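Local coordinates for protein aminodeoxyfutalosine deaminase (Deinococcus radiodurans, PDB 2IMR) that catalyses the zinc-dependent deamination of aminodeoxyfutalosine to futalosine, a step in menaquinone biosynthesis, at residues E196-R199 and R200-R203; H244-E247 and L248-F251; T361-V364 and R365-V368; S219-L222 and M223-S227; S105-E108 and F109-L112. All coordinates share one frame; numbering follows the deposited sequence.

Interaction 1 (E196-R199 and R200-R203)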
loop_
_atom_site.group_PDB
_atom_site.type_symbol
_atom_site.label_atom_id
_atom_site.label_comp_id
_atom_site.label_asym_id
_atom_site.label_seq_id
_atom_site.Cartn_x
_atom_site.Cartn_y
_atom_site.Cartn_z
ATOM N N GLU A 196 -14.768 -16.290 7.080
ATOM C CA GLU A 196 -14.637 -17.725 7.302
ATOM C C GLU A 196 -14.915 -18.487 6.013
ATOM O O GLU A 196 -14.273 -19.496 5.724
ATOM C CB GLU A 196 -15.599 -18.187 8.402
ATOM C CG GLU A 196 -15.364 -17.502 9.738
ATOM C CD GLU A 196 -16.252 -18.040 10.843
ATOM O OE1 GLU A 196 -17.472 -18.196 10.611
ATOM O OE2 GLU A 196 -15.729 -18.297 11.949
ATOM N N ARG A 197 -15.871 -17.988 5.237
ATOM C CA ARG A 197 -16.238 -18.613 3.976
ATOM C C ARG A 197 -15.083 -18.497 2.979
ATOM O O ARG A 197 -14.670 -19.484 2.368
ATOM C CB ARG A 197 -17.491 -17.933 3.408
ATOM C CG ARG A 197 -18.172 -18.701 2.291
ATOM C CD ARG A 197 -19.286 -17.891 1.638
ATOM N NE ARG A 197 -18.750 -16.787 0.843
ATOM C CZ ARG A 197 -19.461 -16.061 -0.016
ATOM N NH1 ARG A 197 -20.751 -16.316 -0.203
ATOM N NH2 ARG A 197 -18.880 -15.082 -0.695
ATOM N N TRP A 198 -14.553 -17.287 2.826
ATOM C CA TRP A 198 -13.461 -17.047 1.891
ATOM C C TRP A 198 -12.141 -17.703 2.285
ATOM O O TRP A 198 -11.356 -18.087 1.418
ATOM C CB TRP A 198 -13.238 -15.540 1.707
ATOM C CG TRP A 198 -14.359 -14.844 0.984
ATOM C CD1 TRP A 198 -15.059 -15.315 -0.091
ATOM C CD2 TRP A 198 -14.885 -13.539 1.265
ATOM N NE1 TRP A 198 -15.989 -14.387 -0.494
ATOM C CE2 TRP A 198 -15.904 -13.287 0.320
ATOM C CE3 TRP A 198 -14.591 -12.558 2.225
ATOM C CZ2 TRP A 198 -16.637 -12.091 0.304
ATOM C CZ3 TRP A 198 -15.320 -11.368 2.212
ATOM C CH2 TRP A 198 -16.333 -11.148 1.253
ATOM N N ARG A 199 -11.895 -17.829 3.588
ATOM C CA ARG A 199 -10.652 -18.426 4.070
ATOM C C ARG A 199 -10.460 -19.842 3.525
ATOM O O ARG A 199 -9.332 -20.314 3.390
ATOM C CB ARG A 199 -10.630 -18.445 5.604
ATOM C CG ARG A 199 -9.231 -18.601 6.201
ATOM C CD ARG A 199 -8.342 -17.432 5.796
ATOM N NE ARG A 199 -6.974 -17.530 6.302
ATOM C CZ ARG A 199 -6.643 -17.556 7.589
ATOM N NH1 ARG A 199 -7.580 -17.499 8.527
ATOM N NH2 ARG A 199 -5.365 -17.615 7.941
ATOM N N ARG A 200 -11.564 -20.506 3.202
ATOM C CA ARG A 200 -11.521 -21.865 2.664
ATOM C C ARG A 200 -11.165 -21.869 1.179
ATOM O O ARG A 200 -10.683 -22.872 0.649
ATOM C CB ARG A 200 -12.879 -22.545 2.846
ATOM C CG ARG A 200 -13.384 -22.556 4.275
ATOM C CD ARG A 200 -14.888 -22.791 4.320
ATOM N NE ARG A 200 -15.425 -22.519 5.650
ATOM C CZ ARG A 200 -16.616 -21.970 5.882
ATOM N NH1 ARG A 200 -17.402 -21.630 4.868
ATOM N NH2 ARG A 200 -17.014 -21.751 7.130
ATOM N N LEU A 201 -11.404 -20.744 0.514
ATOM C CA LEU A 201 -11.136 -20.622 -0.918
ATOM C C LEU A 201 -9.751 -20.060 -1.190
ATOM O O LEU A 201 -9.264 -20.081 -2.316
ATOM C CB LEU A 201 -12.194 -19.725 -1.562
ATOM C CG LEU A 201 -13.631 -20.172 -1.304
ATOM C CD1 LEU A 201 -14.597 -19.227 -2.000
ATOM C CD2 LEU A 201 -13.821 -21.593 -1.810
ATOM N N GLU A 202 -9.126 -19.556 -0.135
ATOM C CA GLU A 202 -7.794 -18.977 -0.207
ATOM C C GLU A 202 -6.758 -20.010 -0.664
ATOM O O GLU A 202 -6.775 -21.159 -0.220
ATOM C CB GLU A 202 -7.456 -18.417 1.178
ATOM C CG GLU A 202 -5.998 -18.266 1.512
ATOM C CD GLU A 202 -5.817 -17.757 2.927
ATOM O OE1 GLU A 202 -6.211 -16.604 3.194
ATOM O OE2 GLU A 202 -5.296 -18.513 3.776
ATOM N N ARG A 203 -5.870 -19.607 -1.570
ATOM C CA ARG A 203 -4.832 -20.507 -2.060
ATOM C C ARG A 203 -3.440 -19.897 -1.929
ATOM O O ARG A 203 -3.297 -18.700 -1.668
ATOM C CB ARG A 203 -5.110 -20.913 -3.514
ATOM C CG ARG A 203 -5.378 -19.771 -4.487
ATOM C CD ARG A 203 -4.102 -19.169 -5.052
ATOM N NE ARG A 203 -4.395 -18.233 -6.138
ATOM C CZ ARG A 203 -3.484 -17.483 -6.753
ATOM N NH1 ARG A 203 -2.208 -17.552 -6.393
ATOM N NH2 ARG A 203 -3.849 -16.658 -7.726
#

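Interaction 2 (H244-E247 and L248-F251)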
loop_
_atom_site.group_PDB
_atom_site.type_symbol
_atom_site.label_atom_id
_atom_site.label_comp_id
_atom_site.label_asym_id
_atom_site.label_seq_id
_atom_site.Cartn_x
_atom_site.Cartn_y
_atom_site.Cartn_z
ATOM N N HIS A 244 -5.227 12.699 5.874
ATOM C CA HIS A 244 -5.374 14.143 5.689
ATOM C C HIS A 244 -5.112 14.881 7.009
ATOM O O HIS A 244 -5.404 14.360 8.083
ATOM C CB HIS A 244 -6.793 14.436 5.175
ATOM C CG HIS A 244 -6.965 15.801 4.585
ATOM N ND1 HIS A 244 -7.309 16.903 5.336
ATOM C CD2 HIS A 244 -6.832 16.242 3.311
ATOM C CE1 HIS A 244 -7.381 17.964 4.551
ATOM N NE2 HIS A 244 -7.096 17.590 3.318
ATOM N N PRO A 245 -4.541 16.097 6.947
ATOM C CA PRO A 245 -4.274 16.827 8.190
ATOM C C PRO A 245 -5.494 17.061 9.077
ATOM O O PRO A 245 -5.367 17.137 10.300
ATOM C CB PRO A 245 -3.638 18.135 7.703
ATOM C CG PRO A 245 -4.171 18.295 6.310
ATOM C CD PRO A 245 -4.116 16.882 5.774
ATOM N N THR A 246 -6.672 17.169 8.468
ATOM C CA THR A 246 -7.892 17.397 9.231
ATOM C C THR A 246 -8.266 16.198 10.113
ATOM O O THR A 246 -9.103 16.319 11.011
ATOM C CB THR A 246 -9.074 17.758 8.301
ATOM O OG1 THR A 246 -9.152 16.819 7.225
ATOM C CG2 THR A 246 -8.885 19.161 7.728
ATOM N N GLU A 247 -7.651 15.045 9.861
ATOM C CA GLU A 247 -7.915 13.866 10.681
ATOM C C GLU A 247 -7.166 14.052 12.001
ATOM O O GLU A 247 -7.707 13.814 13.087
ATOM C CB GLU A 247 -7.427 12.588 9.986
ATOM C CG GLU A 247 -7.670 11.320 10.814
ATOM C CD GLU A 247 -7.076 10.073 10.182
ATOM O OE1 GLU A 247 -7.063 9.994 8.937
ATOM O OE2 GLU A 247 -6.639 9.167 10.929
ATOM N N LEU A 248 -5.913 14.487 11.909
ATOM C CA LEU A 248 -5.119 14.715 13.114
ATOM C C LEU A 248 -5.777 15.821 13.941
ATOM O O LEU A 248 -5.813 15.760 15.173
ATOM C CB LEU A 248 -3.696 15.131 12.736
ATOM C CG LEU A 248 -2.784 15.584 13.880
ATOM C CD1 LEU A 248 -2.551 14.444 14.867
ATOM C CD2 LEU A 248 -1.466 16.066 13.295
ATOM N N GLU A 249 -6.309 16.826 13.254
ATOM C CA GLU A 249 -6.961 17.942 13.930
ATOM C C GLU A 249 -8.161 17.523 14.781
ATOM O O GLU A 249 -8.274 17.932 15.939
ATOM C CB GLU A 249 -7.414 18.996 12.919
ATOM C CG GLU A 249 -7.917 20.279 13.577
ATOM C CD GLU A 249 -8.361 21.330 12.577
ATOM O OE1 GLU A 249 -7.907 21.289 11.412
ATOM O OE2 GLU A 249 -9.156 22.213 12.963
ATOM N N MET A 250 -9.057 16.709 14.228
ATOM C CA MET A 250 -10.220 16.316 15.011
ATOM C C MET A 250 -9.877 15.423 16.189
ATOM O O MET A 250 -10.579 15.443 17.200
ATOM C CB MET A 250 -11.304 15.672 14.135
ATOM C CG MET A 250 -10.919 14.421 13.396
ATOM S SD MET A 250 -12.375 13.769 12.517
ATOM C CE MET A 250 -11.817 12.110 12.197
ATOM N N PHE A 251 -8.800 14.649 16.090
ATOM C CA PHE A 251 -8.428 13.817 17.226
ATOM C C PHE A 251 -7.910 14.708 18.349
ATOM O O PHE A 251 -7.938 14.332 19.518
ATOM C CB PHE A 251 -7.368 12.783 16.844
ATOM C CG PHE A 251 -7.949 11.485 16.361
ATOM C CD1 PHE A 251 -8.461 11.375 15.073
ATOM C CD2 PHE A 251 -8.042 10.392 17.214
ATOM C CE1 PHE A 251 -9.059 10.195 14.644
ATOM C CE2 PHE A 251 -8.638 9.211 16.795
ATOM C CZ PHE A 251 -9.147 9.112 15.506
#

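Interaction 3 (T361-V364 and R365-V368)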
loop_
_atom_site.group_PDB
_atom_site.type_symbol
_atom_site.label_atom_id
_atom_site.label_comp_id
_atom_site.label_asym_id
_atom_site.label_seq_id
_atom_site.Cartn_x
_atom_site.Cartn_y
_atom_site.Cartn_z
ATOM N N THR A 361 -2.607 5.934 -11.965
ATOM C CA THR A 361 -2.471 4.593 -12.539
ATOM C C THR A 361 -2.109 3.554 -11.478
ATOM O O THR A 361 -1.782 3.900 -10.347
ATOM C CB THR A 361 -1.367 4.535 -13.614
ATOM O OG1 THR A 361 -0.084 4.508 -12.972
ATOM C CG2 THR A 361 -1.455 5.747 -14.543
ATOM N N LEU A 362 -2.155 2.283 -11.870
ATOM C CA LEU A 362 -1.843 1.168 -10.980
ATOM C C LEU A 362 -0.375 0.763 -11.086
ATOM O O LEU A 362 0.041 -0.253 -10.526
ATOM C CB LEU A 362 -2.727 -0.036 -11.327
ATOM C CG LEU A 362 -4.234 0.159 -11.137
ATOM C CD1 LEU A 362 -4.989 -1.073 -11.612
ATOM C CD2 LEU A 362 -4.528 0.435 -9.668
ATOM N N ASN A 363 0.406 1.574 -11.793
ATOM C CA ASN A 363 1.825 1.299 -12.012
ATOM C C ASN A 363 2.740 1.926 -10.959
ATOM O O ASN A 363 3.035 3.116 -11.020
ATOM C CB ASN A 363 2.227 1.808 -13.399
ATOM C CG ASN A 363 3.601 1.342 -13.811
ATOM O OD1 ASN A 363 4.333 0.757 -13.011
ATOM N ND2 ASN A 363 3.964 1.596 -15.067
ATOM N N VAL A 364 3.209 1.115 -10.016
ATOM C CA VAL A 364 4.087 1.601 -8.947
ATOM C C VAL A 364 5.421 2.164 -9.441
ATOM O O VAL A 364 6.070 2.935 -8.734
ATOM C CB VAL A 364 4.352 0.485 -7.895
ATOM C CG1 VAL A 364 5.471 0.898 -6.939
ATOM C CG2 VAL A 364 3.085 0.233 -7.101
ATOM N N ARG A 365 5.839 1.797 -10.650
ATOM C CA ARG A 365 7.098 2.327 -11.174
ATOM C C ARG A 365 6.993 3.849 -11.215
ATOM O O ARG A 365 7.980 4.567 -11.040
ATOM C CB ARG A 365 7.368 1.800 -12.589
ATOM C CG ARG A 365 7.447 0.285 -12.685
ATOM C CD ARG A 365 7.689 -0.136 -14.125
ATOM N NE ARG A 365 7.731 -1.583 -14.302
ATOM C CZ ARG A 365 6.691 -2.393 -14.135
ATOM N NH1 ARG A 365 5.510 -1.906 -13.779
ATOM N NH2 ARG A 365 6.826 -3.695 -14.345
ATOM N N GLU A 366 5.783 4.335 -11.448
ATOM C CA GLU A 366 5.538 5.763 -11.520
ATOM C C GLU A 366 5.576 6.431 -10.146
ATOM O O GLU A 366 5.869 7.622 -10.038
ATOM C CB GLU A 366 4.207 6.005 -12.239
ATOM C CG GLU A 366 4.342 5.761 -13.752
ATOM C CD GLU A 366 3.022 5.577 -14.480
ATOM O OE1 GLU A 366 1.968 5.965 -13.946
ATOM O OE2 GLU A 366 3.048 5.046 -15.609
ATOM N N GLU A 367 5.298 5.662 -9.099
ATOM C CA GLU A 367 5.340 6.203 -7.744
ATOM C C GLU A 367 6.796 6.355 -7.332
ATOM O O GLU A 367 7.142 7.246 -6.563
ATOM C CB GLU A 367 4.623 5.272 -6.763
ATOM C CG GLU A 367 3.130 5.097 -7.035
ATOM C CD GLU A 367 2.333 6.388 -6.909
ATOM O OE1 GLU A 367 2.850 7.368 -6.329
ATOM O OE2 GLU A 367 1.171 6.413 -7.381
ATOM N N VAL A 368 7.648 5.471 -7.845
ATOM C CA VAL A 368 9.072 5.530 -7.538
ATOM C C VAL A 368 9.623 6.832 -8.109
ATOM O O VAL A 368 10.360 7.556 -7.444
ATOM C CB VAL A 368 9.827 4.322 -8.152
ATOM C CG1 VAL A 368 11.340 4.536 -8.067
ATOM C CG2 VAL A 368 9.441 3.047 -7.410
HETATM O O HOH W 1 1.527 3.111 -16.611
#

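Interaction 4 (S219-L222 and M223-S227)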
loop_
_atom_site.group_PDB
_atom_site.type_symbol
_atom_site.label_atom_id
_atom_site.label_comp_id
_atom_site.label_asym_id
_atom_site.label_seq_id
_atom_site.Cartn_x
_atom_site.Cartn_y
_atom_site.Cartn_z
ATOM N N SER A 219 -15.908 2.092 14.851
ATOM C CA SER A 219 -15.964 2.340 16.291
ATOM C C SER A 219 -14.808 1.641 17.006
ATOM O O SER A 219 -14.263 0.653 16.509
ATOM C CB SER A 219 -17.304 1.860 16.876
ATOM O OG SER A 219 -17.401 0.442 16.866
ATOM N N HIS A 220 -14.432 2.156 18.175
ATOM C CA HIS A 220 -13.337 1.559 18.931
ATOM C C HIS A 220 -13.609 0.079 19.193
ATOM O O HIS A 220 -12.707 -0.754 19.103
ATOM C CB HIS A 220 -13.136 2.310 20.256
ATOM C CG HIS A 220 -14.339 2.304 21.149
ATOM N ND1 HIS A 220 -14.551 1.338 22.110
ATOM C CD2 HIS A 220 -15.401 3.140 21.216
ATOM C CE1 HIS A 220 -15.690 1.582 22.733
ATOM N NE2 HIS A 220 -16.226 2.670 22.210
ATOM N N ARG A 221 -14.859 -0.249 19.503
ATOM C CA ARG A 221 -15.227 -1.633 19.772
ATOM C C ARG A 221 -15.038 -2.528 18.544
ATOM O O ARG A 221 -14.434 -3.596 18.634
ATOM C CB ARG A 221 -16.678 -1.704 20.253
ATOM C CG ARG A 221 -17.119 -3.107 20.623
ATOM C CD ARG A 221 -18.537 -3.134 21.176
ATOM N NE ARG A 221 -18.956 -4.502 21.472
ATOM C CZ ARG A 221 -18.349 -5.295 22.351
ATOM N NH1 ARG A 221 -17.297 -4.854 23.029
ATOM N NH2 ARG A 221 -18.786 -6.531 22.544
ATOM N N LEU A 222 -15.549 -2.092 17.396
ATOM C CA LEU A 222 -15.417 -2.881 16.173
ATOM C C LEU A 222 -13.947 -3.006 15.754
ATOM O O LEU A 222 -13.523 -4.048 15.251
ATOM C CB LEU A 222 -16.239 -2.246 15.046
ATOM C CG LEU A 222 -16.188 -2.933 13.673
ATOM C CD1 LEU A 222 -16.599 -4.397 13.808
ATOM C CD2 LEU A 222 -17.097 -2.202 12.700
ATOM N N MET A 223 -13.170 -1.948 15.969
ATOM C CA MET A 223 -11.753 -1.963 15.612
ATOM C C MET A 223 -11.006 -3.050 16.389
ATOM O O MET A 223 -10.190 -3.781 15.824
ATOM C CB MET A 223 -11.121 -0.596 15.893
ATOM C CG MET A 223 -9.639 -0.495 15.517
ATOM S SD MET A 223 -9.346 -0.609 13.733
ATOM C CE MET A 223 -9.728 1.062 13.243
ATOM N N ARG A 224 -11.280 -3.156 17.686
ATOM C CA ARG A 224 -10.626 -4.172 18.502
ATOM C C ARG A 224 -11.115 -5.575 18.174
ATOM O O ARG A 224 -10.334 -6.525 18.197
ATOM C CB ARG A 224 -10.832 -3.891 19.993
ATOM C CG ARG A 224 -9.947 -2.783 20.522
ATOM C CD ARG A 224 -9.801 -2.873 22.036
ATOM N NE ARG A 224 -9.410 -4.211 22.491
ATOM C CZ ARG A 224 -8.414 -4.929 21.976
ATOM N NH1 ARG A 224 -7.690 -4.452 20.973
ATOM N NH2 ARG A 224 -8.131 -6.126 22.478
ATOM N N LEU A 225 -12.406 -5.713 17.878
ATOM C CA LEU A 225 -12.946 -7.022 17.525
ATOM C C LEU A 225 -12.253 -7.497 16.257
ATOM O O LEU A 225 -11.879 -8.664 16.136
ATOM C CB LEU A 225 -14.457 -6.948 17.277
ATOM C CG LEU A 225 -15.377 -6.779 18.489
ATOM C CD1 LEU A 225 -16.832 -6.683 18.030
ATOM C CD2 LEU A 225 -15.191 -7.960 19.428
ATOM N N LEU A 226 -12.070 -6.577 15.316
ATOM C CA LEU A 226 -11.432 -6.912 14.051
ATOM C C LEU A 226 -9.946 -7.225 14.199
ATOM O O LEU A 226 -9.470 -8.237 13.675
ATOM C CB LEU A 226 -11.614 -5.769 13.045
ATOM C CG LEU A 226 -13.053 -5.454 12.617
ATOM C CD1 LEU A 226 -13.074 -4.143 11.812
ATOM C CD2 LEU A 226 -13.612 -6.620 11.794
ATOM N N SER A 227 -9.207 -6.372 14.905
ATOM C CA SER A 227 -7.775 -6.614 15.053
ATOM C C SER A 227 -7.493 -7.876 15.861
ATOM O O SER A 227 -6.591 -8.639 15.515
ATOM C CB SER A 227 -7.057 -5.396 15.668
ATOM O OG SER A 227 -7.619 -4.991 16.902
#

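Interaction 5 (S105-E108 and F109-L112)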
loop_
_atom_site.group_PDB
_atom_site.type_symbol
_atom_site.label_atom_id
_atom_site.label_comp_id
_atom_site.label_asym_id
_atom_site.label_seq_id
_atom_site.Cartn_x
_atom_site.Cartn_y
_atom_site.Cartn_z
ATOM N N SER A 105 -16.795 2.066 -3.098
ATOM C CA SER A 105 -18.196 2.369 -2.872
ATOM C C SER A 105 -18.425 3.863 -2.730
ATOM O O SER A 105 -17.545 4.597 -2.280
ATOM C CB SER A 105 -18.680 1.665 -1.605
ATOM O OG SER A 105 -20.004 2.049 -1.284
ATOM N N ALA A 106 -19.612 4.316 -3.122
ATOM C CA ALA A 106 -19.944 5.722 -2.989
ATOM C C ALA A 106 -19.918 6.015 -1.492
ATOM O O ALA A 106 -19.646 7.136 -1.067
ATOM C CB ALA A 106 -21.331 5.994 -3.556
ATOM N N TYR A 107 -20.195 4.985 -0.698
ATOM C CA TYR A 107 -20.212 5.118 0.753
ATOM C C TYR A 107 -18.872 5.571 1.328
ATOM O O TYR A 107 -18.829 6.462 2.172
ATOM C CB TYR A 107 -20.621 3.795 1.411
ATOM C CG TYR A 107 -22.023 3.327 1.068
ATOM C CD1 TYR A 107 -23.132 4.148 1.294
ATOM C CD2 TYR A 107 -22.241 2.063 0.520
ATOM C CE1 TYR A 107 -24.426 3.718 0.978
ATOM C CE2 TYR A 107 -23.530 1.625 0.199
ATOM C CZ TYR A 107 -24.616 2.456 0.430
ATOM O OH TYR A 107 -25.886 2.025 0.104
ATOM N N GLU A 108 -17.770 4.975 0.880
ATOM C CA GLU A 108 -16.489 5.384 1.433
ATOM C C GLU A 108 -16.061 6.770 0.949
ATOM O O GLU A 108 -15.257 7.430 1.603
ATOM C CB GLU A 108 -15.408 4.312 1.178
ATOM C CG GLU A 108 -15.097 3.981 -0.259
ATOM C CD GLU A 108 -14.306 2.682 -0.389
ATOM O OE1 GLU A 108 -13.265 2.525 0.296
ATOM O OE2 GLU A 108 -14.726 1.815 -1.180
ATOM N N PHE A 109 -16.606 7.217 -0.183
ATOM C CA PHE A 109 -16.308 8.552 -0.701
ATOM C C PHE A 109 -17.102 9.559 0.133
ATOM O O PHE A 109 -16.581 10.593 0.548
ATOM C CB PHE A 109 -16.734 8.680 -2.167
ATOM C CG PHE A 109 -15.696 8.215 -3.147
ATOM C CD1 PHE A 109 -14.702 9.083 -3.593
ATOM C CD2 PHE A 109 -15.700 6.905 -3.613
ATOM C CE1 PHE A 109 -13.723 8.649 -4.491
ATOM C CE2 PHE A 109 -14.729 6.462 -4.509
ATOM C CZ PHE A 109 -13.737 7.338 -4.947
ATOM N N GLN A 110 -18.369 9.236 0.375
ATOM C CA GLN A 110 -19.249 10.102 1.150
ATOM C C GLN A 110 -18.771 10.271 2.588
ATOM O O GLN A 110 -18.953 11.329 3.186
ATOM C CB GLN A 110 -20.678 9.543 1.147
ATOM C CG GLN A 110 -21.376 9.630 -0.209
ATOM C CD GLN A 110 -22.833 9.201 -0.150
ATOM O OE1 GLN A 110 -23.143 8.019 0.034
ATOM N NE2 GLN A 110 -23.737 10.165 -0.301
ATOM N N ALA A 111 -18.157 9.230 3.136
ATOM C CA ALA A 111 -17.670 9.267 4.511
ATOM C C ALA A 111 -16.448 10.162 4.709
ATOM O O ALA A 111 -16.189 10.621 5.820
ATOM C CB ALA A 111 -17.347 7.856 4.974
ATOM N N LEU A 112 -15.703 10.412 3.637
ATOM C CA LEU A 112 -14.493 11.227 3.722
ATOM C C LEU A 112 -14.621 12.583 3.017
ATOM O O LEU A 112 -14.469 12.686 1.799
ATOM C CB LEU A 112 -13.313 10.437 3.147
ATOM C CG LEU A 112 -13.141 9.028 3.736
ATOM C CD1 LEU A 112 -11.878 8.376 3.178
ATOM C CD2 LEU A 112 -13.062 9.112 5.256
#

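Interaction 1 (E196-R199 and R200-R203)
Arg199 and Glu202 pair three residues apart where helix 184-199 gives way to the loop before strand 206-212, a helix-to-strand link of the TIM-barrel-like amidohydrolase fold. Their interaction is a salt bridge: NE of Arg199 donates to OE2 of Glu202 over 3.2 Å. The two side chains lie side by side and point the same way, yet their flat ends are turned 66° apart, and OE2 is approached on its syn side from well out of the carboxylate plane. A bend at chi2 of Arg199 (61°) swings NE toward the acid. Both groups have further partners, since OE1 of Glu202 accepts from the backbone N of Leu208 and NH2 of Arg199 donates to the carbonyl of Glu233. With an alanine in place of Glu202, NE of Arg199 would probably lose its charged mate and the N-H of Leu208 its acceptor.

Among the backbone bonds, Leu201 N to Trp198 O is the short one at 2.8 Å; Glu202 N reaches the same oxygen only weakly. Apolar contact is slight: CD1 of Leu201 meets the edge of the Trp198 indole, 4.4 Å from its CD1, while the indole NE1 bonds to Asp160 and the ring packs on helix 156-163. Arg200, extended from CG to NE, lays one face of its guanidinium over the carbonyl O of Glu196, 3.2 Å from that plane, and brings NH1 within 3.4 Å of CA of Arg197.

Interaction 2 (H244-E247 and L248-F251)
The backbone from Pro245 to Met250 forms the opening turns of helix 245-253, with Glu249 N donating to Pro245 O at 3.1 Å and Met250 N to Thr246 O at 3.2 Å. His244 supplies the N-cap from its imidazole: ND1 accepts from the backbone N of Thr246, tilted 22° from the ring plane, and is also hydrogen-bonded to OG1 of Thr246 at 2.6 Å. One ring face rests against CD of Pro245, and Tyr114 stacks on the imidazole.

Further along, the carbonyl O of Glu247 is where side chains gather. CD1 of Phe251 brings the ring edge to within 3.2 Å of it, and CG of Met250 stands 3.3 Å away. That methionine carbon reaches the oxygen because chi1 of 60° sets it between its own backbone N and carbonyl carbon. The methylene CG of Glu247 packs near CE1 of Phe251 at 4.2 Å, while the carboxylate runs on to take the backbone N of Ala242 and, weakly, that of Glu243. Glu247 thus probably acts as a second-shell residue, steadying the chain between zinc ligand His240 and Glu243, the likely proton donor.

The turn lies beyond the end of strand 238-241: Glu247, Leu248 and Phe251 press on Pro285 of helix 285-292, and Met250 and Phe251 meet helix 271-275.

Interaction 3 (T361-V364 and R365-V368)
OD1 of Asn363 is gripped twice by Arg365, at 3.0 Å from its backbone N and at 3.0 Å from its NH1, the two donors arriving from opposite faces of the amide plane. The backbone bond caps the start of helix 365-374 as an Asx turn. OD1 lies in the guanidinium plane, and the arginine chain runs out extended to NE before the turn at chi4 (67°) brings NH1 to it. With CG opposite the backbone N (chi1 -169°), Asn363 presents OD1 to both. A leucine in its place would probably leave the N-H of Arg365 uncapped and its guanidinium less firmly held.

Just before, Thr361 OG1 donates to OE1 of Glu366 over 2.7 Å, from above the carboxylate plane, and accepts from Asn363 N at 3.2 Å in an ST turn. A water links Asn363 to Glu366, accepting from ND2 and donating to OE2. Arg365 also bonds to the carbonyl of Leu144 and makes a cation-pi contact with Trp414.

Glu366 and Glu367 both salt-bridge Arg327, which also donates to Thr361. Two acids at a helix start, sharing an arginine, would be expected to stay ionised, and the nearby helix N terminus would probably favour their charge.

Interaction 4 (S219-L222 and M223-S227)
Leu222 and Leu226 meet one turn apart near the start of helix 220-233, a helix of the amidohydrolase barrel that follows strand 206-212. CG of Leu222 touches CD1 of Leu226 at 3.8 Å, and the contact is reciprocal, CD1 of Leu222 lying 3.9 Å from CG of Leu226. The branches slant across each other rather than lying parallel. Leu222 turns CG away from its backbone N (chi1 179°), leaning it along the helix toward its partner. CG of Leu226 also sits tightly on the carbonyl O of Leu222 at 3.0 Å, and one residue earlier CG of Leu225 lies 3.3 Å from the carbonyl O of Arg221.

What positions these chains is the helix backbone, whose i to i+4 bonds run unbroken from Met223 N on Ser219 O to Leu226 N on Leu222 O. Ser219 caps its start: OG accepts from Leu222 N at 3.2 Å, nearly straight at 164°.

The outer shell is made by neighbouring helices and strand 206-212. Leu222 packs on Val187 of helix 184-199, Leu226 on Leu210 and Pro212 of strand 206-212, and Met223 on Leu292 of helix 285-292; Arg221 forms a salt bridge with Asp185 of helix 184-199 and Arg224 with Asp228 of its own helix. One turn on, Ser227 holds the carbonyl O of Met223 from opposite faces, by its N at 2.9 Å and by its OG at 3.0 Å.

Interaction 5 (S105-E108 and F109-L112)
Phe109 turns its ring edge to the carbonyl O of Ser105, the residue that caps helix 106-111. CB begins 3.5 Å from the carbonyl O of Ala106; CG comes no nearer than 4.2 Å to Ser105 O; CD2 makes the real contact, 3.2 Å from that oxygen, which lies near the ring plane; CE2 has already receded to 4.0 Å. Beyond, the ring meets that of Phe115 almost at right angles. The backbone N of Phe109 binds Ser105 O only weakly, whereas Gln110 N reaches Ala106 O at 2.8 Å.

Ser105 and Glu108 form a capping box. Ser105 N donates to OE2 of Glu108 at 2.8 Å, using the anti lone pair of the carboxylate; a chi1 of 61° tucks CG of Glu108 in over its own backbone, from where the extended chain returns to the cap. The other half, from Tyr107 N to the hydroxyl of Ser105, is less certain.

OE1 of Glu108 comes close to OE1 of Glu175, another acid and a predicted substrate-binding residue; the Glu108 side chain is about 6 Å from the zinc. The short helix follows strand 100-101, which carries zinc ligand His101, and leads into helix 113-116, while Leu112 rests on Phe216 and the carbonyl of Ala111 accepts from Tyr267.

Overall arrangement
From the N terminus the order is interaction 5, 1, 4, 2 and 3, strictly in series; none encloses or crosses another, and none closes a long loop, since each joins consecutive residues at a helix start or end. Interaction 5 caps the short helix after strand 100-101, which carries zinc ligand His101, interaction 1 finishes helix 184-199, and interaction 4 begins helix 220-233, which packs on that same helix. Interaction 2 opens helix 245-253 just beyond zinc ligand His240, and interaction 3 starts helix 365-374 after ligand Asp354. Interactions 2 and 5 approach to about 7 Å between nearest atoms; interactions 3 and 4 lie on opposite sides of the chain's centre.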